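Local coordinates for protein telomerase reverse transcriptase (Candida albicans SC5314, PDB 6ZDQ) that probably extends chromosome ends as the reverse transcriptase of telomerase, copying a template within the enzyme's RNA component into telomeric DNA repeats, at residues I131-F136 against L153-L158; R34-L39 against F136-R141. All blocks are in the same frame, centred on the assembly; numbering follows the deposited sequence.

Interaction 1 (I131-F136 against L153-L158); sequences IRLKDF and LRTAFL. With nucleotides of chain B.
A type I beta turn from Leu-133 to Phe-136, in the RNA-binding domain of telomerase, packs against helix 148-177 and also meets the RNA backbone. The turn is closed by Phe-136 N bonding to Leu-133 O. Apolar contact with the helix centres on Leu-158, whose CG, anti to the backbone N (chi1 178°), branches so that CD1 and CD2 serve different partners. CD1 stands over the middle of the Phe-136 ring, 3.5 Å from the centroid and 3° off the normal, a CH-pi contact over the face. CD2 meets Leu-133 CD1 at 3.6 Å, the two leucine side chains running antiparallel past one another. The same Leu-133 methyl rests on the helix backbone, 3.7 Å from Thr-155 CA. No hydrogen bond joins residues 131-136 to 153-158; Arg-154 is instead held by a salt bridge to Asp-150 and a bond from NH2 to the carbonyl of Ala-142, further along the same loop.

Polar contact is with the RNA. Arg-132 points its CB away from the helix, and its chain, bent at chi2, brings NH1 2.6 Å from OP1 of U59 of chain B, where opposite charges probably attract. Successive amides grip the next linkage: Leu-133 N bonds to O3' of U59 of chain B, and Lys-134 N reaches OP1 of G60 of chain B at 3.0 Å, nearly straight at 176°.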
loop_
_atom_site.group_PDB
_atom_site.type_symbol
_atom_site.label_atom_id
_atom_site.label_comp_id
_atom_site.label_asym_id
_atom_site.label_seq_id
_atom_site.Cartn_x
_atom_site.Cartn_y
_atom_site.Cartn_z
ATOM N N ILE A 131 -5.882 -20.021 25.776
ATOM C CA ILE A 131 -7.208 -20.628 25.755
ATOM C C ILE A 131 -7.113 -22.032 26.337
ATOM O O ILE A 131 -6.307 -22.852 25.881
ATOM C CB ILE A 131 -7.777 -20.657 24.328
ATOM C CG1 ILE A 131 -8.042 -19.233 23.835
ATOM C CG2 ILE A 131 -9.045 -21.491 24.274
ATOM C CD1 ILE A 131 -8.586 -19.166 22.429
ATOM N N ARG A 132 -7.933 -22.308 27.347
ATOM C CA ARG A 132 -7.909 -23.598 28.025
ATOM C C ARG A 132 -8.507 -24.669 27.118
ATOM O O ARG A 132 -9.699 -24.631 26.798
ATOM C CB ARG A 132 -8.672 -23.514 29.344
ATOM C CG ARG A 132 -8.046 -22.595 30.383
ATOM C CD ARG A 132 -6.627 -23.025 30.727
ATOM N NE ARG A 132 -6.163 -22.433 31.978
ATOM C CZ ARG A 132 -5.633 -21.217 32.081
ATOM N NH1 ARG A 132 -5.499 -20.454 31.004
ATOM N NH2 ARG A 132 -5.239 -20.764 33.263
ATOM N N LEU A 133 -7.675 -25.622 26.691
ATOM C CA LEU A 133 -8.163 -26.733 25.879
ATOM C C LEU A 133 -9.090 -27.648 26.670
ATOM O O LEU A 133 -10.011 -28.241 26.094
ATOM C CB LEU A 133 -6.982 -27.529 25.319
ATOM C CG LEU A 133 -7.309 -28.768 24.481
ATOM C CD1 LEU A 133 -6.989 -28.529 23.012
ATOM C CD2 LEU A 133 -6.571 -29.986 25.020
ATOM N N LYS A 134 -8.857 -27.787 27.979
ATOM C CA LYS A 134 -9.668 -28.682 28.799
ATOM C C LYS A 134 -11.144 -28.301 28.778
ATOM O O LYS A 134 -12.012 -29.180 28.831
ATOM C CB LYS A 134 -9.151 -28.690 30.240
ATOM C CG LYS A 134 -9.092 -27.309 30.879
ATOM C CD LYS A 134 -9.091 -27.373 32.398
ATOM C CE LYS A 134 -9.168 -25.977 33.000
ATOM N NZ LYS A 134 -9.322 -26.006 34.479
ATOM N N ASP A 135 -11.450 -27.003 28.703
ATOM C CA ASP A 135 -12.831 -26.540 28.768
ATOM C C ASP A 135 -13.638 -26.882 27.522
ATOM O O ASP A 135 -14.868 -26.766 27.555
ATOM C CB ASP A 135 -12.865 -25.029 29.003
ATOM C CG ASP A 135 -12.191 -24.626 30.300
ATOM O OD1 ASP A 135 -11.716 -25.523 31.026
ATOM O OD2 ASP A 135 -12.137 -23.413 30.593
ATOM N N PHE A 136 -12.989 -27.292 26.432
ATOM C CA PHE A 136 -13.693 -27.706 25.219
ATOM C C PHE A 136 -13.981 -29.197 25.332
ATOM O O PHE A 136 -13.149 -30.043 24.997
ATOM C CB PHE A 136 -12.876 -27.384 23.976
ATOM C CG PHE A 136 -12.872 -25.930 23.608
ATOM C CD1 PHE A 136 -11.977 -25.056 24.197
ATOM C CD2 PHE A 136 -13.755 -25.440 22.660
ATOM C CE1 PHE A 136 -11.966 -23.719 23.855
ATOM C CE2 PHE A 136 -13.750 -24.103 22.313
ATOM C CZ PHE A 136 -12.854 -23.241 22.912
ATOM N N LEU A 153 -4.353 -34.691 19.255
ATOM C CA LEU A 153 -5.440 -34.651 18.282
ATOM C C LEU A 153 -6.440 -33.548 18.613
ATOM O O LEU A 153 -6.899 -32.831 17.715
ATOM C CB LEU A 153 -6.129 -36.014 18.212
ATOM C CG LEU A 153 -7.156 -36.228 17.099
ATOM C CD1 LEU A 153 -6.685 -35.616 15.795
ATOM C CD2 LEU A 153 -7.413 -37.710 16.917
ATOM N N ARG A 154 -6.790 -33.393 19.895
ATOM C CA ARG A 154 -7.676 -32.300 20.285
ATOM C C ARG A 154 -7.013 -30.942 20.101
ATOM O O ARG A 154 -7.699 -29.957 19.805
ATOM C CB ARG A 154 -8.128 -32.467 21.736
ATOM C CG ARG A 154 -8.950 -33.713 21.993
ATOM C CD ARG A 154 -9.758 -33.585 23.268
ATOM N NE ARG A 154 -10.308 -34.865 23.700
ATOM C CZ ARG A 154 -11.124 -35.013 24.738
ATOM N NH1 ARG A 154 -11.493 -33.957 25.451
ATOM N NH2 ARG A 154 -11.575 -36.218 25.061
ATOM N N THR A 155 -5.693 -30.864 20.289
ATOM C CA THR A 155 -4.991 -29.598 20.095
ATOM C C THR A 155 -5.053 -29.152 18.640
ATOM O O THR A 155 -5.271 -27.968 18.355
ATOM C CB THR A 155 -3.537 -29.723 20.553
ATOM O OG1 THR A 155 -3.498 -30.087 21.939
ATOM C CG2 THR A 155 -2.807 -28.401 20.361
ATOM N N ALA A 156 -4.857 -30.083 17.705
ATOM C CA ALA A 156 -4.967 -29.745 16.289
ATOM C C ALA A 156 -6.393 -29.346 15.934
ATOM O O ALA A 156 -6.617 -28.349 15.237
ATOM C CB ALA A 156 -4.502 -30.920 15.430
ATOM N N PHE A 157 -7.374 -30.121 16.403
ATOM C CA PHE A 157 -8.769 -29.818 16.098
ATOM C C PHE A 157 -9.177 -28.457 16.654
ATOM O O PHE A 157 -9.856 -27.680 15.974
ATOM C CB PHE A 157 -9.676 -30.918 16.649
ATOM C CG PHE A 157 -11.081 -30.867 16.120
ATOM C CD1 PHE A 157 -11.363 -30.238 14.918
ATOM C CD2 PHE A 157 -12.124 -31.439 16.832
ATOM C CE1 PHE A 157 -12.654 -30.186 14.433
ATOM C CE2 PHE A 157 -13.417 -31.390 16.351
ATOM C CZ PHE A 157 -13.683 -30.763 15.150
ATOM N N LEU A 158 -8.771 -28.151 17.890
ATOM C CA LEU A 158 -9.124 -26.864 18.483
ATOM C C LEU A 158 -8.542 -25.707 17.680
ATOM O O LEU A 158 -9.213 -24.689 17.471
ATOM C CB LEU A 158 -8.645 -26.796 19.931
ATOM C CG LEU A 158 -8.927 -25.464 20.627
ATOM C CD1 LEU A 158 -10.425 -25.284 20.841
ATOM C CD2 LEU A 158 -8.162 -25.346 21.940
ATOM P P G B 60 -5.088 -26.215 29.182
ATOM O OP1 G B 60 -6.560 -26.322 29.320
ATOM O OP2 G B 60 -4.286 -25.616 30.279
ATOM O "O5'" G B 60 -4.523 -27.674 28.894
ATOM C "C5'" G B 60 -3.936 -28.451 29.925
ATOM C "C4'" G B 60 -3.198 -29.635 29.356
ATOM O "O4'" G B 60 -2.036 -29.184 28.609
ATOM C "C3'" G B 60 -2.625 -30.614 30.365
ATOM O "O3'" G B 60 -3.593 -31.513 30.870
ATOM C "C2'" G B 60 -1.519 -31.292 29.568
ATOM O "O2'" G B 60 -2.067 -32.254 28.679
ATOM C "C1'" G B 60 -0.987 -30.121 28.744
ATOM N N9 G B 60 0.156 -29.457 29.399
ATOM C C8 G B 60 0.182 -28.195 29.944
ATOM N N7 G B 60 1.343 -27.882 30.455
ATOM C C5 G B 60 2.132 -29.003 30.236
ATOM C C6 G B 60 3.489 -29.256 30.572
ATOM O O6 G B 60 4.295 -28.516 31.150
ATOM N N1 G B 60 3.886 -30.524 30.163
ATOM C C2 G B 60 3.086 -31.433 29.514
ATOM N N2 G B 60 3.654 -32.607 29.201
ATOM N N3 G B 60 1.822 -31.210 29.197
ATOM C C4 G B 60 1.414 -29.983 29.584
ATOM P P U B 59 -2.011 -21.190 29.184
ATOM O OP1 U B 59 -3.249 -20.519 29.647
ATOM O OP2 U B 59 -0.936 -21.490 30.162
ATOM O "O5'" U B 59 -2.421 -22.554 28.469
ATOM C "C5'" U B 59 -3.353 -22.560 27.398
ATOM C "C4'" U B 59 -3.312 -23.859 26.632
ATOM O "O4'" U B 59 -2.030 -24.010 25.970
ATOM C "C3'" U B 59 -3.446 -25.126 27.457
ATOM O "O3'" U B 59 -4.784 -25.413 27.824
ATOM C "C2'" U B 59 -2.816 -26.174 26.550
ATOM O "O2'" U B 59 -3.713 -26.548 25.515
ATOM C "C1'" U B 59 -1.669 -25.377 25.927
ATOM N N1 U B 59 -0.400 -25.562 26.670
ATOM C C2 U B 59 0.356 -26.686 26.386
ATOM O O2 U B 59 0.027 -27.516 25.555
ATOM N N3 U B 59 1.517 -26.806 27.109
ATOM C C4 U B 59 1.990 -25.938 28.070
ATOM O O4 U B 59 3.057 -26.182 28.636
ATOM C C5 U B 59 1.155 -24.802 28.309
ATOM C C6 U B 59 0.018 -24.658 27.619
#

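Interaction 2 (R34-L39 against F136-R141); sequences RGFKSL and FKWLGR. With nucleotides of chain B.
Trp-138 is the centre of the packing between the two segments, its indole laid against the first turns of helix 34-49. The Trp-138 CB points toward the helix, and CG lies between the backbone N and the carbonyl carbon (chi1 50°). Leu-39 crosses the indole obliquely and sets CD2 over one face, 3.7 Å from the centroid of the five-membered ring in a CH-pi contact. Phe-36 lies beside the indole and points the same way. The two aromatic planes are inclined by 34°, and Phe-36 CD1 comes to 3.4 Å from Trp-138 CZ3. The backbones come closest at Gly-35, whose CA is 5.0 Å from Trp-138 CA.

Other side chains of the same helix turn to the RNA. Arg-34 extends from CG to NE and lays its guanidinium over the base of G20 of chain B, with the base atom C5 over its centre. In the same pose it reads the Hoogsteen edge of G22 of chain B: NH1 bonds to N7 at 3.2 Å and NH2 to O6 at 3.1 Å, a bidentate pairing characteristic of arginine with guanine. Ser-38 OG donates to OP1 of G20 of chain B. Arg-141, bent at chi3, brings NH2 to 3.2 Å from OP1 of G22 of chain B. Arg-34 NH1 and Arg-141 NH1, like charges not in contact, lie 4.6 Å apart, and this phosphate would probably offset their repulsion.

The indole N-H of Trp-138 bonds to the carbonyl of Asp-95 in helix 94-97, while Tyr-161 of helix 148-177 meets the indole edge-to-face. Phe-36 also packs on helix 11-21, so the contact lies where these helices converge on helix 34-49.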
loop_
_atom_site.group_PDB
_atom_site.type_symbol
_atom_site.label_atom_id
_atom_site.label_comp_id
_atom_site.label_asym_id
_atom_site.label_seq_id
_atom_site.Cartn_x
_atom_site.Cartn_y
_atom_site.Cartn_z
ATOM N N ARG A 34 -18.382 -36.655 16.301
ATOM C CA ARG A 34 -19.823 -36.648 16.537
ATOM C C ARG A 34 -20.237 -35.439 17.367
ATOM O O ARG A 34 -21.253 -34.795 17.077
ATOM C CB ARG A 34 -20.252 -37.942 17.228
ATOM C CG ARG A 34 -20.077 -39.192 16.383
ATOM C CD ARG A 34 -20.633 -40.415 17.095
ATOM N NE ARG A 34 -20.585 -41.611 16.259
ATOM C CZ ARG A 34 -21.118 -42.781 16.596
ATOM N NH1 ARG A 34 -21.746 -42.916 17.757
ATOM N NH2 ARG A 34 -21.029 -43.816 15.773
ATOM N N GLY A 35 -19.463 -35.116 18.405
ATOM C CA GLY A 35 -19.800 -33.977 19.244
ATOM C C GLY A 35 -19.766 -32.660 18.493
ATOM O O GLY A 35 -20.574 -31.765 18.753
ATOM N N PHE A 36 -18.832 -32.520 17.551
ATOM C CA PHE A 36 -18.753 -31.286 16.777
ATOM C C PHE A 36 -19.925 -31.160 15.810
ATOM O O PHE A 36 -20.456 -30.060 15.612
ATOM C CB PHE A 36 -17.424 -31.216 16.025
ATOM C CG PHE A 36 -17.275 -29.985 15.183
ATOM C CD1 PHE A 36 -17.096 -28.745 15.773
ATOM C CD2 PHE A 36 -17.314 -30.067 13.801
ATOM C CE1 PHE A 36 -16.962 -27.609 15.002
ATOM C CE2 PHE A 36 -17.179 -28.934 13.025
ATOM C CZ PHE A 36 -17.002 -27.704 13.626
ATOM N N LYS A 37 -20.339 -32.270 15.191
ATOM C CA LYS A 37 -21.503 -32.234 14.312
ATOM C C LYS A 37 -22.751 -31.779 15.057
ATOM O O LYS A 37 -23.619 -31.123 14.472
ATOM C CB LYS A 37 -21.733 -33.607 13.682
ATOM C CG LYS A 37 -20.706 -33.997 12.628
ATOM C CD LYS A 37 -20.969 -35.402 12.103
ATOM C CE LYS A 37 -20.007 -35.770 10.985
ATOM N NZ LYS A 37 -20.214 -34.925 9.777
ATOM N N SER A 38 -22.859 -32.119 16.344
ATOM C CA SER A 38 -23.987 -31.649 17.141
ATOM C C SER A 38 -23.893 -30.152 17.401
ATOM O O SER A 38 -24.891 -29.432 17.285
ATOM C CB SER A 38 -24.054 -32.420 18.459
ATOM O OG SER A 38 -24.188 -33.813 18.228
ATOM N N LEU A 39 -22.699 -29.666 17.754
ATOM C CA LEU A 39 -22.521 -28.242 18.023
ATOM C C LEU A 39 -22.833 -27.402 16.790
ATOM O O LEU A 39 -23.447 -26.334 16.897
ATOM C CB LEU A 39 -21.098 -27.976 18.511
ATOM C CG LEU A 39 -20.769 -26.525 18.869
ATOM C CD1 LEU A 39 -21.601 -26.061 20.055
ATOM C CD2 LEU A 39 -19.288 -26.367 19.153
ATOM N N PHE A 136 -12.989 -27.292 26.432
ATOM C CA PHE A 136 -13.693 -27.706 25.219
ATOM C C PHE A 136 -13.981 -29.197 25.332
ATOM O O PHE A 136 -13.149 -30.043 24.997
ATOM C CB PHE A 136 -12.876 -27.384 23.976
ATOM C CG PHE A 136 -12.872 -25.930 23.608
ATOM C CD1 PHE A 136 -11.977 -25.056 24.197
ATOM C CD2 PHE A 136 -13.755 -25.440 22.660
ATOM C CE1 PHE A 136 -11.966 -23.719 23.855
ATOM C CE2 PHE A 136 -13.750 -24.103 22.313
ATOM C CZ PHE A 136 -12.854 -23.241 22.912
ATOM N N LYS A 137 -15.182 -29.522 25.814
ATOM C CA LYS A 137 -15.538 -30.919 26.041
ATOM C C LYS A 137 -15.801 -31.653 24.732
ATOM O O LYS A 137 -15.471 -32.837 24.602
ATOM C CB LYS A 137 -16.757 -31.000 26.957
ATOM C CG LYS A 137 -16.545 -30.361 28.320
ATOM C CD LYS A 137 -15.423 -31.045 29.089
ATOM C CE LYS A 137 -15.211 -30.385 30.441
ATOM N NZ LYS A 137 -14.206 -31.100 31.271
ATOM N N TRP A 138 -16.397 -30.972 23.752
ATOM C CA TRP A 138 -16.795 -31.619 22.504
ATOM C C TRP A 138 -15.619 -31.942 21.582
ATOM O O TRP A 138 -15.846 -32.519 20.512
ATOM C CB TRP A 138 -17.812 -30.747 21.768
ATOM C CG TRP A 138 -17.391 -29.320 21.630
ATOM C CD1 TRP A 138 -17.698 -28.289 22.470
ATOM C CD2 TRP A 138 -16.581 -28.762 20.591
ATOM N NE1 TRP A 138 -17.132 -27.123 22.017
ATOM C CE2 TRP A 138 -16.438 -27.387 20.865
ATOM C CE3 TRP A 138 -15.964 -29.290 19.454
ATOM C CZ2 TRP A 138 -15.704 -26.535 20.043
ATOM C CZ3 TRP A 138 -15.236 -28.444 18.642
ATOM C CH2 TRP A 138 -15.112 -27.083 18.939
ATOM N N LEU A 139 -14.383 -31.597 21.954
ATOM C CA LEU A 139 -13.239 -31.957 21.123
ATOM C C LEU A 139 -13.045 -33.466 21.036
ATOM O O LEU A 139 -12.358 -33.942 20.126
ATOM C CB LEU A 139 -11.966 -31.296 21.652
ATOM C CG LEU A 139 -11.857 -29.783 21.466
ATOM C CD1 LEU A 139 -10.525 -29.269 21.987
ATOM C CD2 LEU A 139 -12.047 -29.406 20.006
ATOM N N GLY A 140 -13.628 -34.223 21.965
ATOM C CA GLY A 140 -13.624 -35.670 21.891
ATOM C C GLY A 140 -14.906 -36.210 22.484
ATOM O O GLY A 140 -15.693 -35.479 23.089
ATOM N N ARG A 141 -15.114 -37.516 22.300
ATOM C CA ARG A 141 -16.310 -38.142 22.851
ATOM C C ARG A 141 -16.242 -38.234 24.371
ATOM O O ARG A 141 -17.281 -38.205 25.039
ATOM C CB ARG A 141 -16.519 -39.522 22.230
ATOM C CG ARG A 141 -15.393 -40.505 22.476
ATOM C CD ARG A 141 -15.596 -41.789 21.682
ATOM N NE ARG A 141 -16.823 -42.491 22.051
ATOM C CZ ARG A 141 -17.962 -42.427 21.367
ATOM N NH1 ARG A 141 -18.038 -41.689 20.268
ATOM N NH2 ARG A 141 -19.026 -43.100 21.782
ATOM P P G B 20 -26.970 -34.745 16.649
ATOM O OP1 G B 20 -26.647 -34.168 17.977
ATOM O OP2 G B 20 -25.906 -34.888 15.623
ATOM O "O5'" G B 20 -27.613 -36.179 16.899
ATOM C "C5'" G B 20 -26.850 -37.366 16.714
ATOM C "C4'" G B 20 -26.912 -38.257 17.928
ATOM O "O4'" G B 20 -26.867 -39.648 17.505
ATOM C "C3'" G B 20 -25.769 -38.079 18.928
ATOM O "O3'" G B 20 -26.262 -38.311 20.249
ATOM C "C2'" G B 20 -24.811 -39.200 18.535
ATOM O "O2'" G B 20 -23.928 -39.614 19.556
ATOM C "C1'" G B 20 -25.790 -40.305 18.143
ATOM N N9 G B 20 -25.250 -41.315 17.225
ATOM C C8 G B 20 -25.322 -42.677 17.396
ATOM N N7 G B 20 -24.768 -43.354 16.430
ATOM C C5 G B 20 -24.301 -42.381 15.560
ATOM C C6 G B 20 -23.611 -42.514 14.329
ATOM O O6 G B 20 -23.265 -43.551 13.749
ATOM N N1 G B 20 -23.321 -41.274 13.768
ATOM C C2 G B 20 -23.655 -40.061 14.321
ATOM N N2 G B 20 -23.292 -38.969 13.631
ATOM N N3 G B 20 -24.300 -39.925 15.467
ATOM C C4 G B 20 -24.590 -41.115 16.032
ATOM P P G B 22 -23.124 -42.957 22.763
ATOM O OP1 G B 22 -21.878 -43.723 23.023
ATOM O OP2 G B 22 -23.227 -42.123 21.539
ATOM O "O5'" G B 22 -24.352 -43.974 22.769
ATOM C "C5'" G B 22 -24.564 -44.865 23.855
ATOM C "C4'" G B 22 -25.148 -46.175 23.390
ATOM O "O4'" G B 22 -25.789 -45.991 22.098
ATOM C "C3'" G B 22 -24.151 -47.300 23.147
ATOM O "O3'" G B 22 -23.764 -47.973 24.334
ATOM C "C2'" G B 22 -24.888 -48.181 22.152
ATOM O "O2'" G B 22 -25.898 -48.938 22.805
ATOM C "C1'" G B 22 -25.569 -47.125 21.284
ATOM N N9 G B 22 -24.711 -46.718 20.153
ATOM C C8 G B 22 -24.182 -45.467 19.945
ATOM N N7 G B 22 -23.455 -45.385 18.864
ATOM C C5 G B 22 -23.503 -46.662 18.323
ATOM C C6 G B 22 -22.900 -47.180 17.146
ATOM O O6 G B 22 -22.183 -46.595 16.326
ATOM N N1 G B 22 -23.204 -48.525 16.966
ATOM C C2 G B 22 -23.987 -49.276 17.806
ATOM N N2 G B 22 -24.163 -50.559 17.459
ATOM N N3 G B 22 -24.555 -48.806 18.906
ATOM C C4 G B 22 -24.274 -47.499 19.104
#

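In the fold
From the N terminus, helix 34-49 comes first, and interaction 2 joins its start to residues 136-141, closing a largely helical loop of 96 residues. Interaction 1 closes a much shorter one, of 16 residues, between 131-136 and helix 148-177. The segments alternate along the chain, so the two contacts cross. They share Phe-136, and their centres are about 11 Å apart. Leu-139 bridges them, touching Leu-133, Arg-154 and Leu-158, while Phe-157 meets Phe-36 edge-to-face. The linker between helices 124-127 and 148-177 is thereby held between helix 34-49 and helix 148-177, and each contact brings residues to a different part of the bound RNA.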